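Long-range contacts in beta-1,3-glucosyltransferase (Paecilomyces sp. J18, PDB 5JVV), which is a carbohydrate-active enzyme, probably of the GH16 family, that folds as a beta-jelly-roll sandwich of two curved sheets: residues N129-H134 with C165-T170; D146-T151 with F219-G224; D192-L197 with N225-C230. All coordinates share one frame; numbering follows the deposited sequence.

Contact 1. Residues N129-H134 with C165-T170; sequences NTMVLH and CVVQGT
Strands 130-134 and 165-168 run antiparallel, their axes 4.7 Å apart and their directions 164° from each other, joined by five backbone hydrogen bonds. They are neighbours in the mixed sheet of a beta-jelly-roll sandwich, with strand 116-121 on the other side of 130-134. Met131 with Val167 and Leu133 with Cys165 form the hydrogen-bonded pairs, and each pair exchanges two N-H...O bonds. Their side chains share the face that Phe226 of strand 224-226 covers, which suits apolar and sulfur-bearing residues. Met131 bends at its last torsion (chi3 -75°) and so swings its methyl CE obliquely across Val167, 3.7 Å from Val167 CG1. At the next hydrogen-bonded pair, Cys165 SG sits between its own N and carbonyl carbon, 3.6 Å from Leu133 CB, while its disulfide to Cys156 ties the beginning of the strand to the preceding loop. On the opposite face Val132 and Val166 lie side by side and point the same way; both beta-branched residues put CG1 anti to N, and Val132 CG1 meets Val166 CG2 at 4.0 Å. Thr130 and Gln168 continue this more open face, and Thr130 OG1 turns to Glu121 O. Asn129 serves the neighbouring strand with both ends of its amide: OD1 accepts from Glu121 N and ND2 donates to Ile119 O. Its backbone carbonyl closes the pairing, for Gly169 N gives Asn129 O a nearly straight bond of 2.7 Å that comes from above the carbonyl plane.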
loop_
_atom_site.group_PDB
_atom_site.type_symbol
_atom_site.label_atom_id
_atom_site.label_comp_id
_atom_site.label_asym_id
_atom_site.label_seq_id
_atom_site.Cartn_x
_atom_site.Cartn_y
_atom_site.Cartn_z
ATOM N N ASN A 129 -7.893 -6.137 3.018
ATOM C CA ASN A 129 -7.274 -4.814 2.895
ATOM C C ASN A 129 -7.909 -3.780 3.809
ATOM O O ASN A 129 -9.100 -3.856 4.109
ATOM C CB ASN A 129 -7.371 -4.324 1.447
ATOM C CG ASN A 129 -6.549 -3.064 1.191
ATOM O OD1 ASN A 129 -5.505 -2.847 1.821
ATOM N ND2 ASN A 129 -7.011 -2.233 0.265
ATOM N N THR A 130 -7.101 -2.830 4.268
ATOM C CA THR A 130 -7.663 -1.660 4.938
ATOM C C THR A 130 -7.293 -0.412 4.168
ATOM O O THR A 130 -6.132 -0.044 4.024
ATOM C CB THR A 130 -7.279 -1.524 6.433
ATOM O OG1 THR A 130 -5.858 -1.604 6.588
ATOM C CG2 THR A 130 -7.941 -2.614 7.257
ATOM N N MET A 131 -8.327 0.223 3.629
ATOM C CA MET A 131 -8.174 1.482 2.909
ATOM C C MET A 131 -8.369 2.588 3.926
ATOM O O MET A 131 -9.314 2.542 4.715
ATOM C CB MET A 131 -9.240 1.597 1.814
ATOM C CG MET A 131 -9.092 0.524 0.722
ATOM S SD MET A 131 -10.579 0.328 -0.268
ATOM C CE MET A 131 -11.600 -0.570 0.906
ATOM N N VAL A 132 -7.476 3.575 3.930
ATOM C CA VAL A 132 -7.533 4.637 4.938
ATOM C C VAL A 132 -7.275 5.993 4.293
ATOM O O VAL A 132 -6.364 6.122 3.474
ATOM C CB VAL A 132 -6.448 4.448 6.030
ATOM C CG1 VAL A 132 -6.673 5.428 7.189
ATOM C CG2 VAL A 132 -6.426 3.022 6.555
ATOM N N LEU A 133 -8.072 6.999 4.654
ATOM C CA LEU A 133 -7.689 8.377 4.358
ATOM C C LEU A 133 -7.438 9.118 5.662
ATOM O O LEU A 133 -8.090 8.846 6.674
ATOM C CB LEU A 133 -8.778 9.107 3.566
ATOM C CG LEU A 133 -8.639 9.143 2.041
ATOM C CD1 LEU A 133 -8.583 7.746 1.428
ATOM C CD2 LEU A 133 -9.774 9.954 1.415
ATOM N N HIS A 134 -6.479 10.037 5.632
ATOM C CA HIS A 134 -6.291 11.001 6.707
ATOM C C HIS A 134 -6.340 12.359 6.042
ATOM O O HIS A 134 -5.640 12.585 5.055
ATOM C CB HIS A 134 -4.923 10.822 7.380
ATOM C CG HIS A 134 -4.717 9.475 8.002
ATOM N ND1 HIS A 134 -5.139 9.171 9.278
ATOM C CD2 HIS A 134 -4.114 8.359 7.530
ATOM C CE1 HIS A 134 -4.810 7.924 9.562
ATOM N NE2 HIS A 134 -4.189 7.408 8.518
ATOM N N CYS A 165 -10.229 7.802 8.463
ATOM C CA CYS A 165 -11.421 7.082 8.042
ATOM C C CYS A 165 -11.018 5.804 7.322
ATOM O O CYS A 165 -10.252 5.827 6.354
ATOM C CB CYS A 165 -12.345 7.957 7.184
ATOM S SG CYS A 165 -11.538 8.764 5.787
ATOM N N VAL A 166 -11.531 4.687 7.823
ATOM C CA VAL A 166 -11.044 3.370 7.448
ATOM C C VAL A 166 -12.180 2.550 6.869
ATOM O O VAL A 166 -13.263 2.487 7.455
ATOM C CB VAL A 166 -10.508 2.634 8.688
ATOM C CG1 VAL A 166 -10.107 1.215 8.332
ATOM C CG2 VAL A 166 -9.346 3.413 9.316
ATOM N N VAL A 167 -11.936 1.932 5.714
ATOM C CA VAL A 167 -12.881 0.993 5.120
ATOM C C VAL A 167 -12.178 -0.353 4.933
ATOM O O VAL A 167 -11.110 -0.437 4.303
ATOM C CB VAL A 167 -13.421 1.495 3.757
ATOM C CG1 VAL A 167 -14.410 0.491 3.148
ATOM C CG2 VAL A 167 -14.081 2.856 3.911
ATOM N N GLN A 168 -12.758 -1.404 5.504
ATOM C CA GLN A 168 -12.203 -2.748 5.354
ATOM C C GLN A 168 -12.633 -3.361 4.027
ATOM O O GLN A 168 -13.820 -3.377 3.691
ATOM C CB GLN A 168 -12.661 -3.642 6.513
ATOM C CG GLN A 168 -12.266 -5.110 6.335
ATOM C CD GLN A 168 -12.725 -5.999 7.478
ATOM O OE1 GLN A 168 -13.922 -6.231 7.658
ATOM N NE2 GLN A 168 -11.770 -6.508 8.252
ATOM N N GLY A 169 -11.664 -3.876 3.273
ATOM C CA GLY A 169 -11.935 -4.510 1.995
ATOM C C GLY A 169 -12.539 -5.896 2.141
ATOM O O GLY A 169 -12.639 -6.426 3.243
ATOM N N THR A 170 -12.929 -6.485 1.015
ATOM C CA THR A 170 -13.591 -7.783 1.008
ATOM C C THR A 170 -12.568 -8.932 1.000
ATOM O O THR A 170 -11.367 -8.693 0.834
ATOM C CB THR A 170 -14.551 -7.864 -0.186
ATOM O OG1 THR A 170 -13.884 -7.382 -1.360
ATOM C CG2 THR A 170 -15.787 -7.007 0.067
#

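Contact 2. Residues D146-T151 with F219-G224; sequences DQTGTT and FGTPMG
The tight part of this contact is a pair of backbone hydrogen bonds between the loop leading into strand 150-153 and the loop that leads into strand 224-226. Thr148 N donates to Pro222 O at 2.9 Å, in the carbonyl plane, and Gly149 N reaches Met223 O, also at 2.9 Å, along a lone pair. The second bond is the more bent, 136° at the hydrogen. Glycine suits position 149 because the direction a CB would take runs straight at Met223 O. Gln147 lies alongside, its chain extended beyond CG, with CG pressed to 3.3 Å from Met223 O. Both ends of its amide are held: NE2 donates to Thr151 OG1 at 2.8 Å, almost in the amide plane, and OE1 accepts from Asn225 N. The group is thereby fixed in rotation, and the loop is fastened at once to its own strand and to the partner strand. Pro222, a rigid residue, sets its CD against Asp146 O, 3.6 Å away, a carbonyl that accepts a hydrogen bond from Asn225 ND2.

Toward solvent the fit loosens and water takes over. Thr221 turns its methyl inward, CG2 anti to N and 3.4 Å from Gln147 N, which leaves OG1 hydrogen-bonded to a water, which donates to Asp146 OD1. A second water donates to Thr221 O and is hydrogen-bonded to Thr148 OG1. Threonine serves both places by offering a methyl to the contact and a hydroxyl to the water; the two CG2 methyls of Thr148 and Thr221 meet at 3.9 Å. Behind these bonds, Met223 and Gly224 both face Leu197 of strand 195-201, which makes the entry to strand 224-226 a classic beta bulge.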
loop_
_atom_site.group_PDB
_atom_site.type_symbol
_atom_site.label_atom_id
_atom_site.label_comp_id
_atom_site.label_asym_id
_atom_site.label_seq_id
_atom_site.Cartn_x
_atom_site.Cartn_y
_atom_site.Cartn_z
ATOM N N ASP A 146 -22.981 2.857 -0.902
ATOM C CA ASP A 146 -22.530 2.714 -2.290
ATOM C C ASP A 146 -21.078 2.256 -2.251
ATOM O O ASP A 146 -20.178 2.895 -2.805
ATOM C CB ASP A 146 -22.686 4.013 -3.103
ATOM C CG ASP A 146 -22.300 3.837 -4.572
ATOM O OD1 ASP A 146 -22.381 2.697 -5.085
ATOM O OD2 ASP A 146 -21.900 4.834 -5.217
ATOM N N GLN A 147 -20.860 1.123 -1.591
ATOM C CA GLN A 147 -19.517 0.651 -1.304
ATOM C C GLN A 147 -19.588 -0.807 -0.861
ATOM O O GLN A 147 -20.462 -1.168 -0.072
ATOM C CB GLN A 147 -18.904 1.558 -0.230
ATOM C CG GLN A 147 -18.020 0.903 0.802
ATOM C CD GLN A 147 -17.554 1.897 1.855
ATOM O OE1 GLN A 147 -16.999 2.952 1.528
ATOM N NE2 GLN A 147 -17.786 1.573 3.129
ATOM N N THR A 148 -18.712 -1.654 -1.391
ATOM C CA THR A 148 -18.736 -3.076 -1.017
ATOM C C THR A 148 -17.968 -3.344 0.268
ATOM O O THR A 148 -18.269 -4.300 0.987
ATOM C CB THR A 148 -18.221 -4.009 -2.134
ATOM O OG1 THR A 148 -16.855 -3.700 -2.449
ATOM C CG2 THR A 148 -19.085 -3.871 -3.371
ATOM N N GLY A 149 -16.966 -2.514 0.549
ATOM C CA GLY A 149 -16.224 -2.624 1.794
ATOM C C GLY A 149 -17.052 -2.179 2.986
ATOM O O GLY A 149 -18.178 -1.706 2.838
ATOM N N THR A 150 -16.490 -2.336 4.178
ATOM C CA THR A 150 -17.202 -1.967 5.397
ATOM C C THR A 150 -16.463 -0.847 6.107
ATOM O O THR A 150 -15.292 -0.996 6.458
ATOM C CB THR A 150 -17.330 -3.174 6.349
ATOM O OG1 THR A 150 -18.017 -4.243 5.683
ATOM C CG2 THR A 150 -18.116 -2.790 7.598
ATOM N N THR A 151 -17.139 0.279 6.320
ATOM C CA THR A 151 -16.517 1.393 7.034
ATOM C C THR A 151 -16.394 1.056 8.517
ATOM O O THR A 151 -17.390 0.695 9.159
ATOM C CB THR A 151 -17.338 2.683 6.895
ATOM O OG1 THR A 151 -17.419 3.054 5.509
ATOM C CG2 THR A 151 -16.684 3.802 7.695
ATOM N N PHE A 219 -16.889 -0.131 -13.783
ATOM C CA PHE A 219 -16.131 -0.556 -12.607
ATOM C C PHE A 219 -17.072 -1.126 -11.547
ATOM O O PHE A 219 -16.651 -1.866 -10.656
ATOM C CB PHE A 219 -15.346 0.607 -11.996
ATOM C CG PHE A 219 -14.159 1.069 -12.814
ATOM C CD1 PHE A 219 -13.965 0.643 -14.129
ATOM C CD2 PHE A 219 -13.229 1.938 -12.242
ATOM C CE1 PHE A 219 -12.868 1.089 -14.855
ATOM C CE2 PHE A 219 -12.136 2.383 -12.955
ATOM C CZ PHE A 219 -11.955 1.960 -14.264
ATOM N N GLY A 220 -18.346 -0.759 -11.628
ATOM C CA GLY A 220 -19.309 -1.189 -10.631
ATOM C C GLY A 220 -19.121 -0.445 -9.322
ATOM O O GLY A 220 -18.518 0.633 -9.284
ATOM N N THR A 221 -19.646 -1.023 -8.249
ATOM C CA THR A 221 -19.618 -0.389 -6.932
ATOM C C THR A 221 -18.190 -0.344 -6.394
ATOM O O THR A 221 -17.481 -1.347 -6.459
ATOM C CB THR A 221 -20.508 -1.169 -5.953
ATOM O OG1 THR A 221 -21.833 -1.268 -6.495
ATOM C CG2 THR A 221 -20.564 -0.470 -4.596
ATOM N N PRO A 222 -17.756 0.823 -5.877
ATOM C CA PRO A 222 -16.402 0.918 -5.312
ATOM C C PRO A 222 -16.240 0.000 -4.116
ATOM O O PRO A 222 -17.235 -0.291 -3.443
ATOM C CB PRO A 222 -16.331 2.364 -4.806
ATOM C CG PRO A 222 -17.343 3.102 -5.596
ATOM C CD PRO A 222 -18.456 2.120 -5.863
ATOM N N MET A 223 -15.014 -0.423 -3.823
ATOM C CA MET A 223 -14.784 -1.147 -2.581
ATOM C C MET A 223 -14.690 -0.172 -1.415
ATOM O O MET A 223 -15.177 -0.457 -0.326
ATOM C CB MET A 223 -13.533 -2.024 -2.662
ATOM C CG MET A 223 -13.413 -3.000 -1.502
ATOM S SD MET A 223 -12.147 -4.257 -1.762
ATOM C CE MET A 223 -10.634 -3.309 -1.557
ATOM N N GLY A 224 -14.076 0.986 -1.655
ATOM C CA GLY A 224 -14.048 2.065 -0.682
ATOM C C GLY A 224 -14.542 3.346 -1.335
ATOM O O GLY A 224 -13.993 3.782 -2.349
HETATM O O HOH W 1 -23.852 0.599 -5.668
HETATM O O HOH W 2 -16.423 -3.511 -5.190
#

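Contact 3. Residues D192-L197 with N225-C230; sequences DEFIKL and NFKGTC
Ile195 and Phe226 form an antiparallel hydrogen-bonded pair: Ile195 N reaches Phe226 O on a lone pair at 3.0 Å, and Phe226 N meets Ile195 O at 2.8 Å, nearly along the C=O axis. With CG anti to its carbonyl carbon, Phe226 brings the edge of its ring to Ile195 O, CD2 lying 3.5 Å from that oxygen, while Leu197 CD1 crosses obliquely to 3.8 Å from Phe226 CE2. On the other face, Lys196 and Asn225 run side by side. The extended lysine lays its CE over the centre of the Phe194 ring, 3.5 Å above the plane, and the aliphatic part of Lys227 flanks Phe194 at CB. Strands 195-201 and 224-226 belong to the antiparallel sheet of the jelly-roll sandwich, so the apolar Ile195, Leu197 and Phe226 face the opposing sheet at Met131 and Leu133. Asn225, whose ND2 is held by Asp146 O, rests its buried OD1 against Lys196 CG and CE, each 3.7 Å away, with no polar partner in the model. Lys227 NZ is drawn off to Ser143 OG. Where the strands part, a water takes a bond from Gly228 N and joins Glu193 O to Cys230 O, beside the Cys139-Cys230 disulfide.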
loop_
_atom_site.group_PDB
_atom_site.type_symbol
_atom_site.label_atom_id
_atom_site.label_comp_id
_atom_site.label_asym_id
_atom_site.label_seq_id
_atom_site.Cartn_x
_atom_site.Cartn_y
_atom_site.Cartn_z
ATOM N N ASP A 192 -12.882 16.228 -7.189
ATOM C CA ASP A 192 -12.994 17.194 -6.101
ATOM C C ASP A 192 -13.823 16.606 -4.967
ATOM O O ASP A 192 -13.513 16.796 -3.788
ATOM C CB ASP A 192 -13.682 18.480 -6.577
ATOM C CG ASP A 192 -12.731 19.456 -7.250
ATOM O OD1 ASP A 192 -11.500 19.290 -7.136
ATOM O OD2 ASP A 192 -13.228 20.414 -7.886
ATOM N N GLU A 193 -14.876 15.884 -5.328
ATOM C CA GLU A 193 -15.870 15.454 -4.352
ATOM C C GLU A 193 -15.515 14.162 -3.633
ATOM O O GLU A 193 -15.926 13.955 -2.488
ATOM C CB GLU A 193 -17.226 15.309 -5.034
ATOM C CG GLU A 193 -17.805 16.639 -5.479
ATOM C CD GLU A 193 -18.842 16.499 -6.579
ATOM O OE1 GLU A 193 -19.153 15.356 -6.978
ATOM O OE2 GLU A 193 -19.343 17.542 -7.048
ATOM N N PHE A 194 -14.771 13.281 -4.296
ATOM C CA PHE A 194 -14.541 11.966 -3.720
ATOM C C PHE A 194 -13.254 11.292 -4.171
ATOM O O PHE A 194 -12.659 11.653 -5.187
ATOM C CB PHE A 194 -15.740 11.038 -3.992
ATOM C CG PHE A 194 -16.062 10.840 -5.458
ATOM C CD1 PHE A 194 -15.255 10.044 -6.269
ATOM C CD2 PHE A 194 -17.199 11.408 -6.006
ATOM C CE1 PHE A 194 -15.563 9.854 -7.607
ATOM C CE2 PHE A 194 -17.520 11.215 -7.346
ATOM C CZ PHE A 194 -16.693 10.440 -8.144
ATOM N N ILE A 195 -12.827 10.316 -3.380
ATOM C CA ILE A 195 -11.841 9.343 -3.817
ATOM C C ILE A 195 -12.513 7.984 -3.732
ATOM O O ILE A 195 -13.003 7.587 -2.671
ATOM C CB ILE A 195 -10.573 9.391 -2.941
ATOM C CG1 ILE A 195 -9.769 10.642 -3.296
ATOM C CG2 ILE A 195 -9.718 8.149 -3.163
ATOM C CD1 ILE A 195 -8.867 11.109 -2.194
ATOM N N LYS A 196 -12.572 7.283 -4.859
ATOM C CA LYS A 196 -13.155 5.945 -4.891
ATOM C C LYS A 196 -12.073 4.929 -5.188
ATOM O O LYS A 196 -11.227 5.158 -6.058
ATOM C CB LYS A 196 -14.252 5.861 -5.947
ATOM C CG LYS A 196 -15.506 6.634 -5.576
ATOM C CD LYS A 196 -16.505 6.632 -6.730
ATOM C CE LYS A 196 -17.767 7.399 -6.378
ATOM N NZ LYS A 196 -18.761 7.372 -7.510
ATOM N N LEU A 197 -12.096 3.814 -4.461
ATOM C CA LEU A 197 -11.109 2.748 -4.653
ATOM C C LEU A 197 -11.802 1.437 -5.011
ATOM O O LEU A 197 -12.805 1.079 -4.387
ATOM C CB LEU A 197 -10.263 2.558 -3.392
ATOM C CG LEU A 197 -9.537 3.798 -2.868
ATOM C CD1 LEU A 197 -8.854 3.492 -1.533
ATOM C CD2 LEU A 197 -8.508 4.261 -3.882
ATOM N N ASN A 225 -15.589 3.943 -0.778
ATOM C CA ASN A 225 -16.174 5.149 -1.362
ATOM C C ASN A 225 -15.972 6.324 -0.412
ATOM O O ASN A 225 -16.777 6.539 0.506
ATOM C CB ASN A 225 -17.659 4.929 -1.670
ATOM C CG ASN A 225 -18.246 6.006 -2.576
ATOM O OD1 ASN A 225 -17.713 7.115 -2.678
ATOM N ND2 ASN A 225 -19.369 5.688 -3.222
ATOM N N PHE A 226 -14.888 7.067 -0.616
ATOM C CA PHE A 226 -14.558 8.167 0.288
ATOM C C PHE A 226 -15.224 9.448 -0.191
ATOM O O PHE A 226 -14.677 10.215 -0.992
ATOM C CB PHE A 226 -13.044 8.312 0.469
ATOM C CG PHE A 226 -12.401 7.109 1.111
ATOM C CD1 PHE A 226 -12.182 7.067 2.481
ATOM C CD2 PHE A 226 -12.045 6.007 0.340
ATOM C CE1 PHE A 226 -11.596 5.953 3.082
ATOM C CE2 PHE A 226 -11.464 4.885 0.917
ATOM C CZ PHE A 226 -11.238 4.857 2.301
ATOM N N LYS A 227 -16.419 9.670 0.338
ATOM C CA LYS A 227 -17.314 10.716 -0.130
ATOM C C LYS A 227 -18.198 11.045 1.061
ATOM O O LYS A 227 -18.596 10.144 1.796
ATOM C CB LYS A 227 -18.138 10.180 -1.300
ATOM C CG LYS A 227 -19.218 11.108 -1.822
ATOM C CD LYS A 227 -19.771 10.549 -3.139
ATOM C CE LYS A 227 -21.273 10.708 -3.233
ATOM N NZ LYS A 227 -21.972 9.854 -2.234
ATOM N N GLY A 228 -18.475 12.324 1.281
ATOM C CA GLY A 228 -19.250 12.704 2.449
ATOM C C GLY A 228 -19.320 14.187 2.725
ATOM O O GLY A 228 -19.675 14.977 1.855
ATOM N N THR A 229 -18.982 14.567 3.954
ATOM C CA THR A 229 -19.300 15.902 4.457
ATOM C C THR A 229 -18.268 16.971 4.133
ATOM O O THR A 229 -18.385 18.105 4.594
ATOM C CB THR A 229 -19.517 15.890 5.978
ATOM O OG1 THR A 229 -18.294 15.554 6.647
ATOM C CG2 THR A 229 -20.590 14.890 6.352
ATOM N N CYS A 230 -17.247 16.600 3.370
ATOM C CA CYS A 230 -16.311 17.567 2.821
ATOM C C CYS A 230 -16.049 17.164 1.385
ATOM O O CYS A 230 -16.342 16.031 0.990
ATOM C CB CYS A 230 -14.990 17.560 3.591
ATOM S SG CYS A 230 -13.914 16.138 3.224
HETATM O O HOH W 3 -17.757 14.406 -0.678
#

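The three contacts lie within 11 to 13 Å of one another, centre to centre, on one side of the chain's centre. Contact 1 belongs to the mixed sheet and contact 3 to the antiparallel one; they meet in the sandwich interior, where Val167 CG2 touches Phe226 CZ at 3.8 Å and Met131 CG touches Leu197 CD1 at 3.7 Å. Contact 2 joins the two sheets at their margin. Gln168 N lies 2.7 Å from Thr150 O, a probable hydrogen bond that ties contact 2 to contact 1, and Met223 N lies 2.7 Å from Leu197 O, probably another, toward contact 3. In sequence, contact 2 interleaves with both of the others, whereas contact 1 closes before contact 3 begins.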